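Local coordinates for secretion activator protein, hypothetical (Brucella abortus bv. 1 str. 9-941, PDB 7DNP) that probably cleaves the glycan strands of peptidoglycan as a muramidase (autolysin) that serves the type IV secretion system, at residues Asp88-Ser93 with Arg138-Leu142. Sequence-based numbering, arbitrary orientation.
With H9U ((2R)-2-[[(2S)-2-[[(2R)-2-[(2R,3S,4R,5R,6S)-5-acetamido-3-[(2S,3R,4R,5S,6R)-3-acetamido-6-(hydroxymethyl)-4,5-bis(oxidanyl)oxan-2-yl]oxy-2-(hydroxymethyl)-6-oxidanyl-oxan-4-yl]oxypropanoyl]amino]propanoyl]amino]pentanedioic acid), chain B.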
loop_
_atom_site.group_PDB
_atom_site.type_symbol
_atom_site.label_atom_id
_atom_site.label_comp_id
_atom_site.label_asym_id
_atom_site.label_seq_id
_atom_site.Cartn_x
_atom_site.Cartn_y
_atom_site.Cartn_z
ATOM N N ASP A 88 0.288 -2.569 0.380
ATOM C CA ASP A 88 -0.797 -2.350 -0.573
ATOM C C ASP A 88 -1.750 -1.265 -0.090
ATOM O O ASP A 88 -2.182 -0.419 -0.883
ATOM C CB ASP A 88 -1.569 -3.636 -0.844
ATOM C CG ASP A 88 -2.570 -3.459 -1.967
ATOM O OD1 ASP A 88 -2.145 -3.474 -3.138
ATOM O OD2 ASP A 88 -3.771 -3.258 -1.682
ATOM N N PHE A 89 -2.099 -1.281 1.199
ATOM C CA PHE A 89 -2.879 -0.195 1.787
ATOM C C PHE A 89 -2.181 1.144 1.564
ATOM O O PHE A 89 -2.815 2.132 1.170
ATOM C CB PHE A 89 -3.089 -0.486 3.281
ATOM C CG PHE A 89 -4.233 0.264 3.927
ATOM C CD1 PHE A 89 -4.876 1.311 3.285
ATOM C CD2 PHE A 89 -4.647 -0.081 5.209
ATOM C CE1 PHE A 89 -5.917 1.992 3.902
ATOM C CE2 PHE A 89 -5.686 0.595 5.829
ATOM C CZ PHE A 89 -6.323 1.635 5.172
ATOM N N ALA A 90 -0.860 1.180 1.766
ATOM C CA ALA A 90 -0.101 2.406 1.541
ATOM C C ALA A 90 -0.169 2.844 0.086
ATOM O O ALA A 90 -0.272 4.041 -0.203
ATOM C CB ALA A 90 1.354 2.212 1.970
ATOM N N ILE A 91 -0.096 1.896 -0.849
ATOM C CA ILE A 91 -0.157 2.263 -2.263
ATOM C C ILE A 91 -1.514 2.868 -2.592
ATOM O O ILE A 91 -1.612 3.869 -3.315
ATOM C CB ILE A 91 0.147 1.042 -3.150
ATOM C CG1 ILE A 91 1.627 0.666 -3.050
ATOM C CG2 ILE A 91 -0.252 1.322 -4.603
ATOM C CD1 ILE A 91 1.966 -0.659 -3.717
ATOM N N HIS A 92 -2.574 2.296 -2.027
ATOM C CA HIS A 92 -3.940 2.683 -2.358
ATOM C C HIS A 92 -4.367 3.975 -1.673
ATOM O O HIS A 92 -5.115 4.765 -2.262
ATOM C CB HIS A 92 -4.887 1.549 -1.968
ATOM C CG HIS A 92 -6.222 1.603 -2.639
ATOM N ND1 HIS A 92 -7.381 1.198 -2.011
ATOM C CD2 HIS A 92 -6.585 1.994 -3.883
ATOM C CE1 HIS A 92 -8.401 1.340 -2.837
ATOM N NE2 HIS A 92 -7.945 1.824 -3.980
ATOM N N SER A 93 -3.902 4.213 -0.446
ATOM C CA SER A 93 -4.421 5.297 0.380
ATOM C C SER A 93 -3.326 6.140 1.018
ATOM O O SER A 93 -3.637 7.019 1.829
ATOM C CB SER A 93 -5.336 4.741 1.479
ATOM O OG SER A 93 -6.363 3.930 0.933
ATOM N N ARG A 138 -9.274 -1.825 7.090
ATOM C CA ARG A 138 -9.207 -1.118 5.816
ATOM C C ARG A 138 -10.570 -1.094 5.137
ATOM O O ARG A 138 -11.009 -0.051 4.633
ATOM C CB ARG A 138 -8.161 -1.781 4.919
ATOM C CG ARG A 138 -8.016 -1.172 3.535
ATOM C CD ARG A 138 -6.936 -1.917 2.762
ATOM N NE ARG A 138 -6.726 -1.371 1.427
ATOM C CZ ARG A 138 -5.894 -1.896 0.537
ATOM N NH1 ARG A 138 -5.197 -2.983 0.846
ATOM N NH2 ARG A 138 -5.768 -1.345 -0.662
ATOM N N LEU A 139 -11.254 -2.241 5.116
ATOM C CA LEU A 139 -12.586 -2.311 4.522
ATOM C C LEU A 139 -13.564 -1.396 5.248
ATOM O O LEU A 139 -14.359 -0.693 4.613
ATOM C CB LEU A 139 -13.096 -3.752 4.548
ATOM C CG LEU A 139 -12.642 -4.660 3.405
ATOM C CD1 LEU A 139 -12.886 -6.124 3.755
ATOM C CD2 LEU A 139 -13.364 -4.280 2.122
ATOM N N ALA A 140 -13.522 -1.400 6.582
ATOM C CA ALA A 140 -14.409 -0.538 7.354
ATOM C C ALA A 140 -14.132 0.935 7.072
ATOM O O ALA A 140 -15.059 1.753 7.023
ATOM C CB ALA A 140 -14.258 -0.837 8.848
ATOM N N TRP A 141 -12.860 1.290 6.876
ATOM C CA TRP A 141 -12.531 2.685 6.598
ATOM C C TRP A 141 -12.956 3.085 5.188
ATOM O O TRP A 141 -13.455 4.197 4.979
ATOM C CB TRP A 141 -11.036 2.926 6.806
ATOM C CG TRP A 141 -10.601 4.315 6.443
ATOM C CD1 TRP A 141 -10.760 5.452 7.190
ATOM C CD2 TRP A 141 -9.938 4.716 5.238
ATOM N NE1 TRP A 141 -10.237 6.532 6.521
ATOM C CE2 TRP A 141 -9.725 6.108 5.323
ATOM C CE3 TRP A 141 -9.504 4.033 4.099
ATOM C CZ2 TRP A 141 -9.097 6.829 4.309
ATOM C CZ3 TRP A 141 -8.877 4.753 3.092
ATOM C CH2 TRP A 141 -8.681 6.136 3.205
ATOM N N LEU A 142 -12.775 2.193 4.207
ATOM C CA LEU A 142 -13.166 2.516 2.839
ATOM C C LEU A 142 -14.669 2.731 2.714
ATOM O O LEU A 142 -15.112 3.554 1.904
ATOM C CB LEU A 142 -12.707 1.411 1.886
ATOM C CG LEU A 142 -11.198 1.270 1.674
ATOM C CD1 LEU A 142 -10.869 -0.043 0.974
ATOM C CD2 LEU A 142 -10.645 2.454 0.894
HETATM C C22 H9U B . -4.473 5.309 -6.009
HETATM C C24 H9U B . -6.693 4.646 -6.806
HETATM C C26 H9U B . -3.851 4.410 -7.096
HETATM C C28 H9U B . -6.056 3.855 -7.960
HETATM C C23 H9U B . -5.834 5.768 -6.371
HETATM C C25 H9U B . -3.261 6.655 -4.489
HETATM C C27 H9U B . -1.789 7.125 -4.381
HETATM C C29 H9U B . -1.451 7.490 -2.986
HETATM C C30 H9U B . -2.407 8.454 -2.408
HETATM C C31 H9U B . -3.829 7.878 -2.479
HETATM C C32 H9U B . -7.415 7.352 -5.285
HETATM C C33 H9U B . -2.631 3.725 -6.564
HETATM C C34 H9U B . -4.818 8.808 -1.845
HETATM C C35 H9U B . -9.222 4.486 -6.716
HETATM C C36 H9U B . -8.357 7.113 -4.110
HETATM C C37 H9U B . 0.143 6.090 -5.818
HETATM C C38 H9U B . -6.856 8.764 -5.247
HETATM C C39 H9U B . -8.888 5.815 -2.008
HETATM C C40 H9U B . -10.604 4.928 -7.184
HETATM C C41 H9U B . 0.975 4.841 -6.101
HETATM C C42 H9U B . -8.474 6.794 -0.915
HETATM C C43 H9U B . -8.716 9.110 0.116
HETATM C C44 H9U B . -8.688 4.397 -1.508
HETATM C C45 H9U B . -7.678 10.057 -0.469
HETATM C C46 H9U B . -9.937 9.930 0.505
HETATM C C47 H9U B . -9.818 10.456 1.935
HETATM C C48 H9U B . -11.062 11.237 2.348
HETATM N N18 H9U B . -8.039 5.095 -7.275
HETATM N N19 H9U B . -0.886 6.002 -4.790
HETATM N N20 H9U B . -8.014 6.065 -3.141
HETATM N N21 H9U B . -9.084 8.128 -0.896
HETATM O O01 H9U B . -3.626 6.464 -5.811
HETATM O O02 H9U B . -4.742 3.347 -7.573
HETATM O O03 H9U B . -4.184 7.626 -3.878
HETATM O O04 H9U B . -6.388 6.394 -5.143
HETATM O O05 H9U B . -5.901 4.679 -9.044
HETATM O O06 H9U B . -0.082 8.045 -2.914
HETATM O O07 H9U B . -2.071 8.711 -1.032
HETATM O O08 H9U B . -2.197 2.837 -7.561
HETATM O O09 H9U B . -4.811 10.030 -2.529
HETATM O O10 H9U B . -9.123 3.638 -5.891
HETATM O O11 H9U B . -9.347 7.750 -3.985
HETATM O O12 H9U B . 0.351 7.093 -6.424
HETATM O O13 H9U B . -7.660 6.466 -0.113
HETATM O O14 H9U B . -6.769 10.523 0.272
HETATM O O15 H9U B . -7.734 10.373 -1.688
HETATM O O16 H9U B . -12.022 11.353 1.538
HETATM O O17 H9U B . -11.121 11.761 3.493
HETATM O O HOH W 1 -7.267 1.126 0.575
#
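Segments 88-93 and 138-142 run nearly parallel, their helix directions 13° apart and their axes 12.7 Å from each other, with Phe89 level with Arg138 at one end and Ser93 with Leu142 at the other. Arg138 spans the distance between the helices. Its chain, fully extended with CG anti to the backbone N (chi1 178°), lies flat over the Phe89 ring, CG sitting 3.6 Å from the ring centroid as a CH-pi contact, and the guanidinium continues almost parallel to that ring. Both terminal nitrogens, NH1 and NH2, then grip the single oxygen OD2 of Asp88 at 2.9 Å each, in the guanidinium plane but with the carboxylate turned 46° against it. A water accepts from Arg138 NE at 2.7 Å and also bonds to His92 ND1 and Ser93 OG, so it links the arginine to two residues of the ligand pocket and probably helps to position them. In the pocket, His92 NE2 donates to O10 of the bound muropeptide H9U (2.9 Å), whose C44 lies over one face of the imidazole, while backbone oxygens of Ile91 and His92 accept from its amides. Trp141 puts CZ3 3.4 Å from Ser93 OG and turns its ring edge to ligand O13. The contact thus joins the glycosidase and peptidoglycan-domain family regions beside the ligand; helix 148-170 adds Arg158, a second salt-bridge partner of Asp88, and Trp155, edge-to-face with His92, while helix 95-106 packs on Phe89 and Trp141.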